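Local coordinates for protein hemoglobin subunit beta (Isurus oxyrinchus, PDB 3MKB) that probably carries oxygen on its bound haem as the beta subunit of the four-chain haemoglobin of the shortfin mako shark, at residues 37-40 against 41-44; 80-83 against 84-88. All coordinates share one frame; numbering follows the deposited sequence.

Contact 1: residues 37-40 against 41-44. With HEM (protoporphyrin IX containing Fe), chain F.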
loop_
_atom_site.group_PDB
_atom_site.type_symbol
_atom_site.label_atom_id
_atom_site.label_comp_id
_atom_site.label_asym_id
_atom_site.label_seq_id
_atom_site.Cartn_x
_atom_site.Cartn_y
_atom_site.Cartn_z
ATOM N N TRP B 37 -8.736 10.820 9.916
ATOM C CA TRP B 37 -8.047 11.858 9.212
ATOM C C TRP B 37 -8.859 12.221 8.002
ATOM O O TRP B 37 -8.703 13.316 7.483
ATOM C CB TRP B 37 -6.607 11.430 8.854
ATOM C CG TRP B 37 -6.521 10.206 7.963
ATOM C CD1 TRP B 37 -6.575 10.194 6.635
ATOM C CD2 TRP B 37 -6.398 8.854 8.385
ATOM N NE1 TRP B 37 -6.457 8.925 6.165
ATOM C CE2 TRP B 37 -6.339 8.073 7.234
ATOM C CE3 TRP B 37 -6.301 8.226 9.636
ATOM C CZ2 TRP B 37 -6.239 6.708 7.273
ATOM C CZ3 TRP B 37 -6.151 6.848 9.682
ATOM C CH2 TRP B 37 -6.112 6.109 8.500
ATOM N N THR B 38 -9.765 11.333 7.582
ATOM C CA THR B 38 -10.623 11.599 6.406
ATOM C C THR B 38 -11.727 12.631 6.662
ATOM O O THR B 38 -12.324 13.132 5.716
ATOM C CB THR B 38 -11.322 10.348 5.912
ATOM O OG1 THR B 38 -12.162 9.834 6.958
ATOM C CG2 THR B 38 -10.296 9.304 5.512
ATOM N N ASN B 39 -12.003 12.930 7.928
ATOM C CA ASN B 39 -12.961 13.997 8.250
ATOM C C ASN B 39 -12.427 15.414 7.973
ATOM O O ASN B 39 -13.188 16.379 8.025
ATOM C CB ASN B 39 -13.551 13.847 9.682
ATOM C CG ASN B 39 -15.001 14.458 9.821
ATOM O OD1 ASN B 39 -15.789 14.024 10.661
ATOM N ND2 ASN B 39 -15.324 15.455 9.010
ATOM N N ALA B 40 -11.147 15.530 7.621
ATOM C CA ALA B 40 -10.479 16.828 7.466
ATOM C C ALA B 40 -11.090 17.646 6.374
ATOM O O ALA B 40 -11.025 18.852 6.408
ATOM C CB ALA B 40 -8.989 16.649 7.189
ATOM N N TYR B 41 -11.680 16.989 5.397
ATOM C CA TYR B 41 -12.240 17.686 4.240
ATOM C C TYR B 41 -13.614 18.244 4.556
ATOM O O TYR B 41 -14.136 19.086 3.819
ATOM C CB TYR B 41 -12.328 16.745 3.056
ATOM C CG TYR B 41 -10.998 16.124 2.727
ATOM C CD1 TYR B 41 -10.047 16.837 1.986
ATOM C CD2 TYR B 41 -10.676 14.846 3.163
ATOM C CE1 TYR B 41 -8.814 16.287 1.674
ATOM C CE2 TYR B 41 -9.400 14.280 2.854
ATOM C CZ TYR B 41 -8.504 15.019 2.087
ATOM O OH TYR B 41 -7.266 14.549 1.761
ATOM N N PHE B 42 -14.191 17.777 5.658
ATOM C CA PHE B 42 -15.556 18.159 5.959
ATOM C C PHE B 42 -15.687 19.175 7.100
ATOM O O PHE B 42 -16.798 19.625 7.396
ATOM C CB PHE B 42 -16.431 16.905 6.076
ATOM C CG PHE B 42 -16.295 15.977 4.874
ATOM C CD1 PHE B 42 -17.020 16.204 3.709
ATOM C CD2 PHE B 42 -15.384 14.902 4.893
ATOM C CE1 PHE B 42 -16.891 15.354 2.582
ATOM C CE2 PHE B 42 -15.224 14.056 3.758
ATOM C CZ PHE B 42 -16.002 14.296 2.605
ATOM N N ALA B 43 -14.552 19.569 7.701
ATOM C CA ALA B 43 -14.500 20.771 8.582
ATOM C C ALA B 43 -14.792 22.048 7.776
ATOM O O ALA B 43 -15.446 22.979 8.252
ATOM C CB ALA B 43 -13.132 20.878 9.290
ATOM N N LYS B 44 -14.333 22.015 6.528
ATOM C CA LYS B 44 -14.204 23.146 5.622
ATOM C C LYS B 44 -15.552 23.665 5.133
ATOM O O LYS B 44 -16.093 24.629 5.697
ATOM C CB LYS B 44 -13.294 22.720 4.445
ATOM C CG LYS B 44 -12.288 21.597 4.866
ATOM C CD LYS B 44 -10.896 21.681 4.214
ATOM C CE LYS B 44 -10.749 20.695 3.045
ATOM N NZ LYS B 44 -9.323 20.305 2.794
HETATM C CHA HEM F . -17.709 16.251 -3.957
HETATM C CHB HEM F . -18.114 11.861 -5.912
HETATM C CHC HEM F . -14.767 10.355 -2.843
HETATM C CHD HEM F . -14.531 14.715 -0.656
HETATM C C1A HEM F . -18.009 15.207 -4.775
HETATM C C2A HEM F . -18.823 15.325 -5.939
HETATM C C3A HEM F . -18.949 14.119 -6.460
HETATM C C4A HEM F . -18.214 13.212 -5.653
HETATM C CMA HEM F . -19.749 13.768 -7.733
HETATM C CAA HEM F . -19.480 16.618 -6.474
HETATM C CBA HEM F . -18.491 17.413 -7.317
HETATM C CGA HEM F . -19.231 18.591 -7.928
HETATM O O1A HEM F . -19.954 18.407 -8.941
HETATM O O2A HEM F . -19.105 19.710 -7.403
HETATM C C1B HEM F . -17.264 11.030 -5.270
HETATM C C2B HEM F . -17.060 9.608 -5.537
HETATM C C3B HEM F . -16.123 9.210 -4.656
HETATM C C4B HEM F . -15.713 10.352 -3.829
HETATM C CMB HEM F . -17.765 8.701 -6.598
HETATM C CAB HEM F . -15.545 7.791 -4.533
HETATM C CBB HEM F . -14.208 7.710 -4.572
HETATM C C1C HEM F . -14.439 11.393 -1.968
HETATM C C2C HEM F . -13.588 11.305 -0.801
HETATM C C3C HEM F . -13.557 12.486 -0.202
HETATM C C4C HEM F . -14.351 13.393 -0.968
HETATM C CMC HEM F . -12.860 10.073 -0.261
HETATM C CAC HEM F . -12.760 12.865 1.068
HETATM C CBC HEM F . -12.698 12.044 2.143
HETATM C C1D HEM F . -15.415 15.528 -1.291
HETATM C C2D HEM F . -15.772 16.884 -0.920
HETATM C C3D HEM F . -16.773 17.327 -1.971
HETATM C C4D HEM F . -16.921 16.212 -2.862
HETATM C CMD HEM F . -15.267 17.704 0.284
HETATM C CAD HEM F . -17.525 18.674 -2.110
HETATM C CBD HEM F . -18.742 18.707 -1.214
HETATM C CGD HEM F . -19.227 20.165 -1.252
HETATM O O1D HEM F . -20.343 20.400 -1.785
HETATM O O2D HEM F . -18.532 21.129 -0.772
HETATM N NA HEM F . -17.638 13.887 -4.602
HETATM N NB HEM F . -16.434 11.435 -4.258
HETATM N NC HEM F . -14.896 12.701 -2.047
HETATM N ND HEM F . -16.097 15.189 -2.441
HETATM FE FE HEM F . -16.136 13.319 -3.366
HETATM O O HOH W 1 -17.422 12.424 -1.818
#

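Contact 2: residues 80-83 against 84-88. With HEM (protoporphyrin IX containing Fe), chain F.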
loop_
_atom_site.group_PDB
_atom_site.type_symbol
_atom_site.label_atom_id
_atom_site.label_comp_id
_atom_site.label_asym_id
_atom_site.label_seq_id
_atom_site.Cartn_x
_atom_site.Cartn_y
_atom_site.Cartn_z
ATOM N N LYS B 80 -11.159 16.096 -11.760
ATOM C CA LYS B 80 -10.538 17.426 -11.724
ATOM C C LYS B 80 -10.938 18.239 -10.482
ATOM O O LYS B 80 -10.089 18.934 -9.893
ATOM C CB LYS B 80 -10.861 18.231 -12.983
ATOM C CG LYS B 80 -10.168 17.726 -14.237
ATOM C CD LYS B 80 -9.911 18.886 -15.238
ATOM C CE LYS B 80 -9.348 18.383 -16.569
ATOM N NZ LYS B 80 -10.460 18.020 -17.536
ATOM N N ALA B 81 -12.224 18.153 -10.110
ATOM C CA ALA B 81 -12.789 18.856 -8.973
ATOM C C ALA B 81 -12.107 18.368 -7.685
ATOM O O ALA B 81 -11.737 19.156 -6.771
ATOM C CB ALA B 81 -14.306 18.610 -8.920
ATOM N N HIS B 82 -11.932 17.051 -7.614
ATOM C CA HIS B 82 -11.289 16.460 -6.434
ATOM C C HIS B 82 -9.786 16.771 -6.366
ATOM O O HIS B 82 -9.231 17.010 -5.252
ATOM C CB HIS B 82 -11.561 14.951 -6.379
ATOM C CG HIS B 82 -12.960 14.611 -5.975
ATOM N ND1 HIS B 82 -14.033 14.733 -6.833
ATOM C CD2 HIS B 82 -13.459 14.115 -4.818
ATOM C CE1 HIS B 82 -15.133 14.365 -6.213
ATOM N NE2 HIS B 82 -14.815 13.970 -4.998
ATOM N N ALA B 83 -9.123 16.748 -7.529
ATOM C CA ALA B 83 -7.685 17.080 -7.554
ATOM C C ALA B 83 -7.399 18.625 -7.406
ATOM O O ALA B 83 -6.633 19.053 -6.539
ATOM C CB ALA B 83 -7.050 16.535 -8.786
ATOM N N ASP B 84 -8.120 19.426 -8.188
ATOM C CA ASP B 84 -7.771 20.825 -8.531
ATOM C C ASP B 84 -8.487 21.848 -7.674
ATOM O O ASP B 84 -7.974 22.932 -7.475
ATOM C CB ASP B 84 -8.058 21.103 -10.027
ATOM C CG ASP B 84 -7.109 20.326 -10.971
ATOM O OD1 ASP B 84 -7.281 20.335 -12.214
ATOM O OD2 ASP B 84 -6.158 19.710 -10.472
ATOM N N LYS B 85 -9.651 21.506 -7.135
ATOM C CA LYS B 85 -10.428 22.450 -6.347
ATOM C C LYS B 85 -10.552 22.032 -4.885
ATOM O O LYS B 85 -10.471 22.875 -3.976
ATOM C CB LYS B 85 -11.813 22.568 -6.952
ATOM C CG LYS B 85 -12.605 23.732 -6.465
ATOM C CD LYS B 85 -14.082 23.596 -6.838
ATOM C CE LYS B 85 -14.864 23.002 -5.659
ATOM N NZ LYS B 85 -14.573 23.678 -4.310
ATOM N N LEU B 86 -10.768 20.745 -4.663
ATOM C CA LEU B 86 -11.083 20.220 -3.333
ATOM C C LEU B 86 -9.856 19.660 -2.586
ATOM O O LEU B 86 -9.868 19.535 -1.359
ATOM C CB LEU B 86 -12.120 19.116 -3.446
ATOM C CG LEU B 86 -13.514 19.461 -3.998
ATOM C CD1 LEU B 86 -14.254 18.195 -4.480
ATOM C CD2 LEU B 86 -14.328 20.294 -2.967
ATOM N N HIS B 87 -8.814 19.309 -3.333
ATOM C CA HIS B 87 -7.540 18.887 -2.707
ATOM C C HIS B 87 -7.713 17.656 -1.825
ATOM O O HIS B 87 -7.232 17.604 -0.698
ATOM C CB HIS B 87 -6.826 20.104 -2.041
ATOM C CG HIS B 87 -6.642 21.232 -3.010
ATOM N ND1 HIS B 87 -7.478 22.325 -3.042
ATOM C CD2 HIS B 87 -5.817 21.362 -4.074
ATOM C CE1 HIS B 87 -7.132 23.117 -4.042
ATOM N NE2 HIS B 87 -6.138 22.545 -4.698
ATOM N N ILE B 88 -8.429 16.664 -2.395
ATOM C CA ILE B 88 -8.578 15.368 -1.767
ATOM C C ILE B 88 -7.402 14.469 -2.101
ATOM O O ILE B 88 -7.060 14.269 -3.264
ATOM C CB ILE B 88 -9.868 14.620 -2.232
ATOM C CG1 ILE B 88 -11.124 15.552 -2.204
ATOM C CG2 ILE B 88 -9.996 13.294 -1.478
ATOM C CD1 ILE B 88 -11.429 16.221 -0.900
HETATM C CHA HEM F . -17.709 16.251 -3.957
HETATM C CHB HEM F . -18.114 11.861 -5.912
HETATM C CHC HEM F . -14.767 10.355 -2.843
HETATM C CHD HEM F . -14.531 14.715 -0.656
HETATM C C1A HEM F . -18.009 15.207 -4.775
HETATM C C2A HEM F . -18.823 15.325 -5.939
HETATM C C3A HEM F . -18.949 14.119 -6.460
HETATM C C4A HEM F . -18.214 13.212 -5.653
HETATM C CMA HEM F . -19.749 13.768 -7.733
HETATM C CAA HEM F . -19.480 16.618 -6.474
HETATM C CBA HEM F . -18.491 17.413 -7.317
HETATM C CGA HEM F . -19.231 18.591 -7.928
HETATM O O1A HEM F . -19.954 18.407 -8.941
HETATM O O2A HEM F . -19.105 19.710 -7.403
HETATM C C1B HEM F . -17.264 11.030 -5.270
HETATM C C2B HEM F . -17.060 9.608 -5.537
HETATM C C3B HEM F . -16.123 9.210 -4.656
HETATM C C4B HEM F . -15.713 10.352 -3.829
HETATM C CMB HEM F . -17.765 8.701 -6.598
HETATM C CAB HEM F . -15.545 7.791 -4.533
HETATM C CBB HEM F . -14.208 7.710 -4.572
HETATM C C1C HEM F . -14.439 11.393 -1.968
HETATM C C2C HEM F . -13.588 11.305 -0.801
HETATM C C3C HEM F . -13.557 12.486 -0.202
HETATM C C4C HEM F . -14.351 13.393 -0.968
HETATM C CMC HEM F . -12.860 10.073 -0.261
HETATM C CAC HEM F . -12.760 12.865 1.068
HETATM C CBC HEM F . -12.698 12.044 2.143
HETATM C C1D HEM F . -15.415 15.528 -1.291
HETATM C C2D HEM F . -15.772 16.884 -0.920
HETATM C C3D HEM F . -16.773 17.327 -1.971
HETATM C C4D HEM F . -16.921 16.212 -2.862
HETATM C CMD HEM F . -15.267 17.704 0.284
HETATM C CAD HEM F . -17.525 18.674 -2.110
HETATM C CBD HEM F . -18.742 18.707 -1.214
HETATM C CGD HEM F . -19.227 20.165 -1.252
HETATM O O1D HEM F . -20.343 20.400 -1.785
HETATM O O2D HEM F . -18.532 21.129 -0.772
HETATM N NA HEM F . -17.638 13.887 -4.602
HETATM N NB HEM F . -16.434 11.435 -4.258
HETATM N NC HEM F . -14.896 12.701 -2.047
HETATM N ND HEM F . -16.097 15.189 -2.441
HETATM FE FE HEM F . -16.136 13.319 -3.366
HETATM O O HOH W 1 -17.422 12.424 -1.818
#

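Contact 1: residues 37-40 against 41-44
The rings of F42 and Y41 share T38 O at their edges, 3.6 Å from F42 CE2 and 3.5 Å from Y41 CD2, near both ring planes. F42 also has N39 O at its edge, while Y41 CB sits 3.9 Å above one face of the F42 ring, offset toward the rim. The haem meets both rings obliquely. F42 CZ comes within 3.6 Å of the meso carbon CHD, and Y41 reaches the vinyl carbon CAC through CD2. F42 CG stands anti to its carbonyl carbon (chi1 -52°), which sets one ring edge against T38 O and N39 O and carries CZ to the porphyrin. The backbone closes a tight turn at the edge of the F42 ring, F42 N donating to N39 O at 2.9 Å; A43 N adds a weak bond to the same oxygen. The N39 side chain crosses that of F42, bringing ND2 to 3.5 Å from F42 CB with the amide and ring planes 66° apart. The bent chain of K44 lays CG, CD and CE alongside A40 O, with CG nearest at 3.4 Å. F32, F48 and H53 pack round the F42 ring, and W37 meets Y139 of hemoglobin subunit alpha. T38, Y41 and F42 belong to the haem pocket in the C-helix to CD-corner region of the globin fold, F42 probably being phenylalanine CD1. Main-chain bonding thus sets the turn and apolar contact holds the haem; the Y41 CD2 hydrogen points almost straight at T38 O, which lies between the CD2 and CE2 hydrogens of F42, both approaches probably weakly attractive.

Contact 2: residues 80-83 against 84-88
K80 O takes the helical bond from D84 N at 2.7 Å, and D84 CB lies beside the same oxygen. At A81 the helix widens: its oxygen accepts both K85 N and L86 N, the latter at 2.8 Å and nearly in line with the carbonyl, so two donors share one acceptor in a pi-type turn. H82 CG is anti to the carbonyl carbon (chi1 -74°), which directs the imidazole out from the helix, NE2 binding the haem iron at 2.2 Å. L86 runs alongside and sets CD1 over the centre of the imidazole face, a CH-pi contact of 4.0 Å to the ring centroid, only 6° off the normal. I88 CG1 meets the ring obliquely, 3.8 Å from H82 CD2, and I88 CD1 continues to the haem carbon CHD. H82 ND1 hydrogen-bonds to I78 O, which may strengthen electron donation to iron; that bond, the iron and L86 CD1 should restrain the ring's rotation. H82 O receives I88 N at 3.0 Å across the reversal made by H87, whose phi is positive (60°). Last, A83 O has H87 CD2 beside it. Such an iron-binding histidine, with the following corner folded against the haem, is the proximal site of the globin fold, the F helix and FG corner.

Contact 1 comes first along the chain, in the loop between helices 20-34 and 50-65; contact 2 follows at the end of helix 76-85 and in the turn beyond it. Their centres are about 14 Å apart on the same side of the chain's centre, and both touch the haem. F42 approaches from the side of the iron-bound water, H82 from the opposite side. The two meet directly at Y41, whose CD1 packs 3.3 Å from I88 CD1, while its OH hydrogen-bonds to D89 N just past contact 2. Movement on the proximal side could therefore be felt in 37-44, which also touches the alpha subunit.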